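Local coordinates for beta-lactamase-like protein (Koribacter versatilis, PDB 6B9V) that probably acts as a metal-dependent diphosphatase of the PhnP family in the metallo-beta-lactamase superfamily, cleaving reactive FAD photoproducts, at residues A[175-180]-A[229-234]; A[198-203]-A[210-215]. One frame throughout, in Å; residues are numbered along the deposited sequence.

Contact 1. Residues A[175-180]-A[229-234]. With MN (manganese (II) ion), chain C; ZN (zinc ion), chain F; MN (manganese (II) ion), chain D.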
loop_
_atom_site.group_PDB
_atom_site.type_symbol
_atom_site.label_atom_id
_atom_site.label_comp_id
_atom_site.label_asym_id
_atom_site.label_seq_id
_atom_site.Cartn_x
_atom_site.Cartn_y
_atom_site.Cartn_z
ATOM N N TYR A 175 -6.179 16.331 -16.004
ATOM C CA TYR A 175 -5.542 15.096 -15.597
ATOM C C TYR A 175 -6.334 13.928 -16.161
ATOM O O TYR A 175 -7.482 13.694 -15.766
ATOM C CB TYR A 175 -5.465 15.021 -14.075
ATOM C CG TYR A 175 -4.801 13.769 -13.558
ATOM C CD1 TYR A 175 -3.421 13.636 -13.581
ATOM C CD2 TYR A 175 -5.560 12.717 -13.044
ATOM C CE1 TYR A 175 -2.795 12.473 -13.089
ATOM C CE2 TYR A 175 -4.946 11.556 -12.564
ATOM C CZ TYR A 175 -3.567 11.448 -12.588
ATOM O OH TYR A 175 -2.951 10.297 -12.105
ATOM N N LEU A 176 -5.721 13.201 -17.089
ATOM C CA LEU A 176 -6.374 12.072 -17.753
ATOM C C LEU A 176 -5.494 10.838 -17.712
ATOM O O LEU A 176 -4.493 10.771 -18.415
ATOM C CB LEU A 176 -6.679 12.382 -19.220
ATOM C CG LEU A 176 -7.967 13.126 -19.567
ATOM C CD1 LEU A 176 -7.920 14.546 -19.088
ATOM C CD2 LEU A 176 -8.152 13.062 -21.079
ATOM N N THR A 177 -5.875 9.848 -16.930
ATOM C CA THR A 177 -5.068 8.630 -16.854
ATOM C C THR A 177 -5.914 7.428 -17.252
ATOM O O THR A 177 -7.142 7.540 -17.331
ATOM C CB THR A 177 -4.477 8.438 -15.439
ATOM O OG1 THR A 177 -3.611 7.296 -15.437
ATOM C CG2 THR A 177 -5.592 8.258 -14.397
ATOM N N ASP A 178 -5.259 6.290 -17.515
ATOM C CA ASP A 178 -5.959 5.032 -17.793
ATOM C C ASP A 178 -6.970 5.158 -18.933
ATOM O O ASP A 178 -8.164 4.885 -18.760
ATOM C CB ASP A 178 -6.674 4.514 -16.538
ATOM C CG ASP A 178 -5.701 4.072 -15.436
ATOM O OD1 ASP A 178 -5.624 2.859 -15.136
ATOM O OD2 ASP A 178 -5.024 4.945 -14.885
ATOM N N PHE A 179 -6.515 5.589 -20.098
ATOM C CA PHE A 179 -7.405 5.560 -21.253
ATOM C C PHE A 179 -6.704 4.904 -22.412
ATOM O O PHE A 179 -5.465 4.980 -22.528
ATOM C CB PHE A 179 -7.873 6.968 -21.665
ATOM C CG PHE A 179 -6.767 7.852 -22.181
ATOM C CD1 PHE A 179 -6.382 7.808 -23.518
ATOM C CD2 PHE A 179 -6.122 8.738 -21.330
ATOM C CE1 PHE A 179 -5.351 8.616 -23.990
ATOM C CE2 PHE A 179 -5.099 9.563 -21.795
ATOM C CZ PHE A 179 -4.701 9.488 -23.125
ATOM N N SER A 180 -7.510 4.272 -23.254
ATOM C CA SER A 180 -7.055 3.792 -24.552
ATOM C C SER A 180 -7.544 4.743 -25.638
ATOM O O SER A 180 -6.966 4.803 -26.717
ATOM C CB SER A 180 -7.535 2.362 -24.808
ATOM O OG SER A 180 -8.924 2.200 -24.555
ATOM N N PHE A 229 3.321 12.928 -19.342
ATOM C CA PHE A 229 2.776 11.582 -19.409
ATOM C C PHE A 229 2.877 10.893 -18.050
ATOM O O PHE A 229 3.840 11.101 -17.295
ATOM C CB PHE A 229 3.492 10.739 -20.460
ATOM C CG PHE A 229 3.287 11.211 -21.886
ATOM C CD1 PHE A 229 2.182 11.976 -22.240
ATOM C CD2 PHE A 229 4.207 10.882 -22.866
ATOM C CE1 PHE A 229 1.996 12.399 -23.569
ATOM C CE2 PHE A 229 4.032 11.301 -24.196
ATOM C CZ PHE A 229 2.927 12.056 -24.542
ATOM N N THR A 230 1.906 10.041 -17.757
ATOM C CA THR A 230 1.913 9.342 -16.461
ATOM C C THR A 230 1.421 7.907 -16.665
ATOM O O THR A 230 1.162 7.498 -17.804
ATOM C CB THR A 230 1.054 10.108 -15.427
ATOM O OG1 THR A 230 1.206 9.528 -14.121
ATOM C CG2 THR A 230 -0.431 10.095 -15.834
ATOM N N HIS A 231 1.310 7.145 -15.574
ATOM C CA HIS A 231 0.961 5.711 -15.599
ATOM C C HIS A 231 2.039 4.905 -16.345
ATOM O O HIS A 231 1.759 3.912 -17.005
ATOM C CB HIS A 231 -0.416 5.478 -16.228
ATOM C CG HIS A 231 -1.146 4.308 -15.642
ATOM N ND1 HIS A 231 -0.745 3.007 -15.843
ATOM C CD2 HIS A 231 -2.241 4.247 -14.847
ATOM C CE1 HIS A 231 -1.568 2.189 -15.205
ATOM N NE2 HIS A 231 -2.471 2.918 -14.577
ATOM N N ILE A 232 3.283 5.319 -16.149
ATOM C CA ILE A 232 4.422 4.838 -16.926
ATOM C C ILE A 232 4.959 3.497 -16.413
ATOM O O ILE A 232 5.133 3.330 -15.207
ATOM C CB ILE A 232 5.557 5.871 -16.886
ATOM C CG1 ILE A 232 5.101 7.189 -17.538
ATOM C CG2 ILE A 232 6.827 5.320 -17.553
ATOM C CD1 ILE A 232 5.895 8.385 -17.064
ATOM N N SER A 233 5.231 2.570 -17.333
ATOM C CA SER A 233 5.757 1.237 -16.989
ATOM C C SER A 233 7.276 1.152 -17.158
ATOM O O SER A 233 7.910 2.095 -17.641
ATOM C CB SER A 233 5.092 0.165 -17.866
ATOM O OG SER A 233 5.680 0.157 -19.160
ATOM N N HIS A 234 7.874 0.017 -16.782
ATOM C CA HIS A 234 9.321 -0.136 -16.935
ATOM C C HIS A 234 9.778 -0.206 -18.394
ATOM O O HIS A 234 10.977 -0.262 -18.690
ATOM C CB HIS A 234 9.828 -1.363 -16.129
ATOM C CG HIS A 234 9.269 -2.689 -16.554
ATOM N ND1 HIS A 234 9.865 -3.903 -16.278
ATOM C CD2 HIS A 234 8.181 -2.980 -17.314
ATOM C CE1 HIS A 234 9.150 -4.879 -16.805
ATOM N NE2 HIS A 234 8.123 -4.346 -17.440
HETATM MN MN MN C . -4.266 2.395 -13.470
HETATM ZN ZN ZN F . 11.646 -4.248 -15.328
HETATM MN MN MN D . -7.341 1.243 -14.661
HETATM O O HOH W 1 -0.086 10.574 -12.120
#
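D178 and H231 meet at the dinuclear manganese site of this metallo-beta-lactamase fold, each in the loop that follows a strand of one sheet, 173-176 and 226-230. Both residues have a left-handed backbone (phi 55° and 63°), evidence that the chain turns sharply at each of these metal ligands. D178 OD1 binds one manganese at 2.2 Å, and that same ion takes H231 NE2 at 2.2 Å. CD2 and CE1 of the imidazole are almost equally far from the ion, which therefore sits squarely off NE2. The carboxylate is turned nearly perpendicular to the imidazole, their planes 82° apart. D178 OD1 also binds the second manganese, at 2.4 Å. D82 and H83 add ligands to the ion shared with H231; H78, H80 and H160 do so for the other.

T177 OG1, anti to its backbone N, is placed at the edge of the imidazole, 3.4 Å from H231 CD2 and near the ring plane. Further up the strands the link runs through a water, which donates to Y175 OH at 2.9 Å and is hydrogen-bonded to T230 OG1 at 2.6 Å. T230 CG2 lies loosely between Y175 CE1 and T177 OG1, 4.3 Å from each. At the far end of 229-234, H234 ND1 binds a zinc ion at 2.0 Å together with C23, C25 and C28, so one short segment serves two separate metal sites. No direct hydrogen bond joins the segments. Metal coordination holds D178 and H231 together instead: D178 OD1 bridges both ions while H231 binds one, so the metals tie the two loops to each other, as in dinuclear hydrolases of the metallo-beta-lactamase fold.

Contact 2. Residues A[198-203]-A[210-215]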
loop_
_atom_site.group_PDB
_atom_site.type_symbol
_atom_site.label_atom_id
_atom_site.label_comp_id
_atom_site.label_asym_id
_atom_site.label_seq_id
_atom_site.Cartn_x
_atom_site.Cartn_y
_atom_site.Cartn_z
ATOM N N LEU A 198 -1.487 13.018 -19.606
ATOM C CA LEU A 198 -2.028 11.894 -20.367
ATOM C C LEU A 198 -1.365 10.593 -19.950
ATOM O O LEU A 198 -0.191 10.570 -19.616
ATOM C CB LEU A 198 -1.817 12.075 -21.880
ATOM C CG LEU A 198 -2.424 13.318 -22.531
ATOM C CD1 LEU A 198 -2.004 13.377 -24.019
ATOM C CD2 LEU A 198 -3.939 13.304 -22.402
ATOM N N ASP A 199 -2.136 9.518 -20.022
ATOM C CA ASP A 199 -1.641 8.138 -19.931
ATOM C C ASP A 199 -0.583 7.856 -21.012
ATOM O O ASP A 199 -0.810 8.157 -22.185
ATOM C CB ASP A 199 -2.858 7.202 -20.095
ATOM C CG ASP A 199 -2.518 5.728 -19.977
ATOM O OD1 ASP A 199 -1.896 5.168 -20.901
ATOM O OD2 ASP A 199 -2.922 5.118 -18.968
ATOM N N ALA A 200 0.577 7.310 -20.634
ATOM C CA ALA A 200 1.466 6.684 -21.631
ATOM C C ALA A 200 2.183 5.508 -20.973
ATOM O O ALA A 200 3.143 5.682 -20.207
ATOM C CB ALA A 200 2.472 7.702 -22.225
ATOM N N LEU A 201 1.681 4.310 -21.254
ATOM C CA LEU A 201 2.105 3.119 -20.536
ATOM C C LEU A 201 3.438 2.579 -21.021
ATOM O O LEU A 201 4.298 2.225 -20.216
ATOM C CB LEU A 201 1.041 2.028 -20.657
ATOM C CG LEU A 201 1.370 0.663 -20.043
ATOM C CD1 LEU A 201 1.332 0.775 -18.500
ATOM C CD2 LEU A 201 0.402 -0.418 -20.548
ATOM N N ARG A 202 3.588 2.476 -22.338
ATOM C CA ARG A 202 4.693 1.737 -22.936
ATOM C C ARG A 202 4.711 2.014 -24.438
ATOM O O ARG A 202 3.889 2.783 -24.930
ATOM C CB ARG A 202 4.539 0.247 -22.656
ATOM C CG ARG A 202 3.374 -0.391 -23.429
ATOM C CD ARG A 202 3.073 -1.807 -22.949
ATOM N NE ARG A 202 2.125 -2.503 -23.828
ATOM C CZ ARG A 202 1.726 -3.766 -23.648
ATOM N NH1 ARG A 202 2.191 -4.471 -22.625
ATOM N NH2 ARG A 202 0.871 -4.335 -24.494
ATOM N N HIS A 203 5.633 1.388 -25.164
ATOM C CA HIS A 203 5.728 1.607 -26.598
ATOM C C HIS A 203 4.664 0.838 -27.399
ATOM O O HIS A 203 4.116 1.362 -28.368
ATOM C CB HIS A 203 7.127 1.221 -27.096
ATOM C CG HIS A 203 8.207 2.167 -26.669
ATOM N ND1 HIS A 203 8.428 3.378 -27.292
ATOM C CD2 HIS A 203 9.152 2.066 -25.704
ATOM C CE1 HIS A 203 9.449 3.988 -26.719
ATOM N NE2 HIS A 203 9.910 3.212 -25.756
ATOM N N SER A 210 -2.718 3.836 -23.355
ATOM C CA SER A 210 -2.247 4.506 -24.566
ATOM C C SER A 210 -0.734 4.339 -24.686
ATOM O O SER A 210 -0.044 4.318 -23.666
ATOM C CB SER A 210 -2.619 5.996 -24.539
ATOM O OG SER A 210 -2.231 6.631 -25.740
ATOM N N THR A 211 -0.228 4.226 -25.916
ATOM C CA THR A 211 1.209 4.153 -26.153
ATOM C C THR A 211 1.842 5.529 -26.160
ATOM O O THR A 211 1.155 6.547 -26.300
ATOM C CB THR A 211 1.552 3.481 -27.504
ATOM O OG1 THR A 211 1.077 4.301 -28.584
ATOM C CG2 THR A 211 0.925 2.100 -27.585
ATOM N N LEU A 212 3.160 5.544 -26.031
ATOM C CA LEU A 212 3.931 6.779 -26.131
ATOM C C LEU A 212 3.591 7.517 -27.421
ATOM O O LEU A 212 3.317 8.720 -27.401
ATOM C CB LEU A 212 5.439 6.475 -26.070
ATOM C CG LEU A 212 6.380 7.661 -25.848
ATOM C CD1 LEU A 212 6.182 8.240 -24.449
ATOM C CD2 LEU A 212 7.828 7.229 -26.048
ATOM N N ASP A 213 3.595 6.794 -28.542
ATOM C CA ASP A 213 3.384 7.429 -29.841
ATOM C C ASP A 213 1.965 7.983 -29.939
ATOM O O ASP A 213 1.737 9.098 -30.438
ATOM C CB ASP A 213 3.658 6.434 -30.978
ATOM C CG ASP A 213 3.576 7.075 -32.347
ATOM O OD1 ASP A 213 4.564 7.721 -32.759
ATOM O OD2 ASP A 213 2.526 6.930 -33.013
ATOM N N ASN A 214 1.008 7.202 -29.453
ATOM C CA ASN A 214 -0.387 7.622 -29.506
ATOM C C ASN A 214 -0.635 8.872 -28.674
ATOM O O ASN A 214 -1.354 9.794 -29.086
ATOM C CB ASN A 214 -1.310 6.499 -29.032
ATOM C CG ASN A 214 -2.771 6.805 -29.307
ATOM O OD1 ASN A 214 -3.150 7.034 -30.451
ATOM N ND2 ASN A 214 -3.591 6.827 -28.262
ATOM N N SER A 215 -0.014 8.908 -27.502
ATOM C CA SER A 215 -0.222 10.017 -26.585
ATOM C C SER A 215 0.521 11.253 -27.059
ATOM O O SER A 215 0.076 12.369 -26.822
ATOM C CB SER A 215 0.192 9.614 -25.173
ATOM O OG SER A 215 -0.798 8.733 -24.655
HETATM O O HOH W 2 4.874 4.141 -28.789
#
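The D199 carboxylate is met from above its plane, S210 N donating to D199 OD1 at 2.9 Å from 46° out of it, while the H203 ring lies side by side with L212, pointing the same way, its CE1 obliquely 3.7 Å from L212 CD2. A third flat group, the N214 amide, has S210 OG in its plane. The contact belongs to the beta-alpha-beta unit of strand 195-199, helix 212-222 and strand 226-230, and joins the end of the first strand to the start of the helix. T211 is the N-cap: its OG1 accepts from N214 N at 3.0 Å. Along the loop, L201 N donates to S210 O at 3.0 Å in a nearly linear bond, and L212 N to R202 O at 3.1 Å. These bonds bind the helix start to the chain leaving the strand. D199 OD2 bonds instead to H209, so both carboxylate oxygens are engaged, next to the manganese ligand H231. A200 CB packs against S215 CB, and L198 CD1 against the S215 carbonyl. S215 OG, beside its own backbone N, donates to D199 O almost straight along the carbonyl, at a short 2.5 Å whose exact length is doubtful.

How the contacts relate
From the N terminus, segment 175-180 comes first, then 198-203, 210-215 and finally 229-234. Contact 2 closes a short loop of six residues, and it lies wholly inside the loop of 48 residues closed by contact 1, so the two nest and do not cross. Their centres are about 7 Å apart. Strand 195-199 of contact 2 lies in the sheet between strands 173-176 and 226-230 of contact 1, and helix 212-222 leads directly into the latter. Probable hydrogen bonds, T230 N to L198 O and between S233 OG and L201 O, join the contacts directly. Together they tie the crossover helix and its loop to the metal-bearing strand ends.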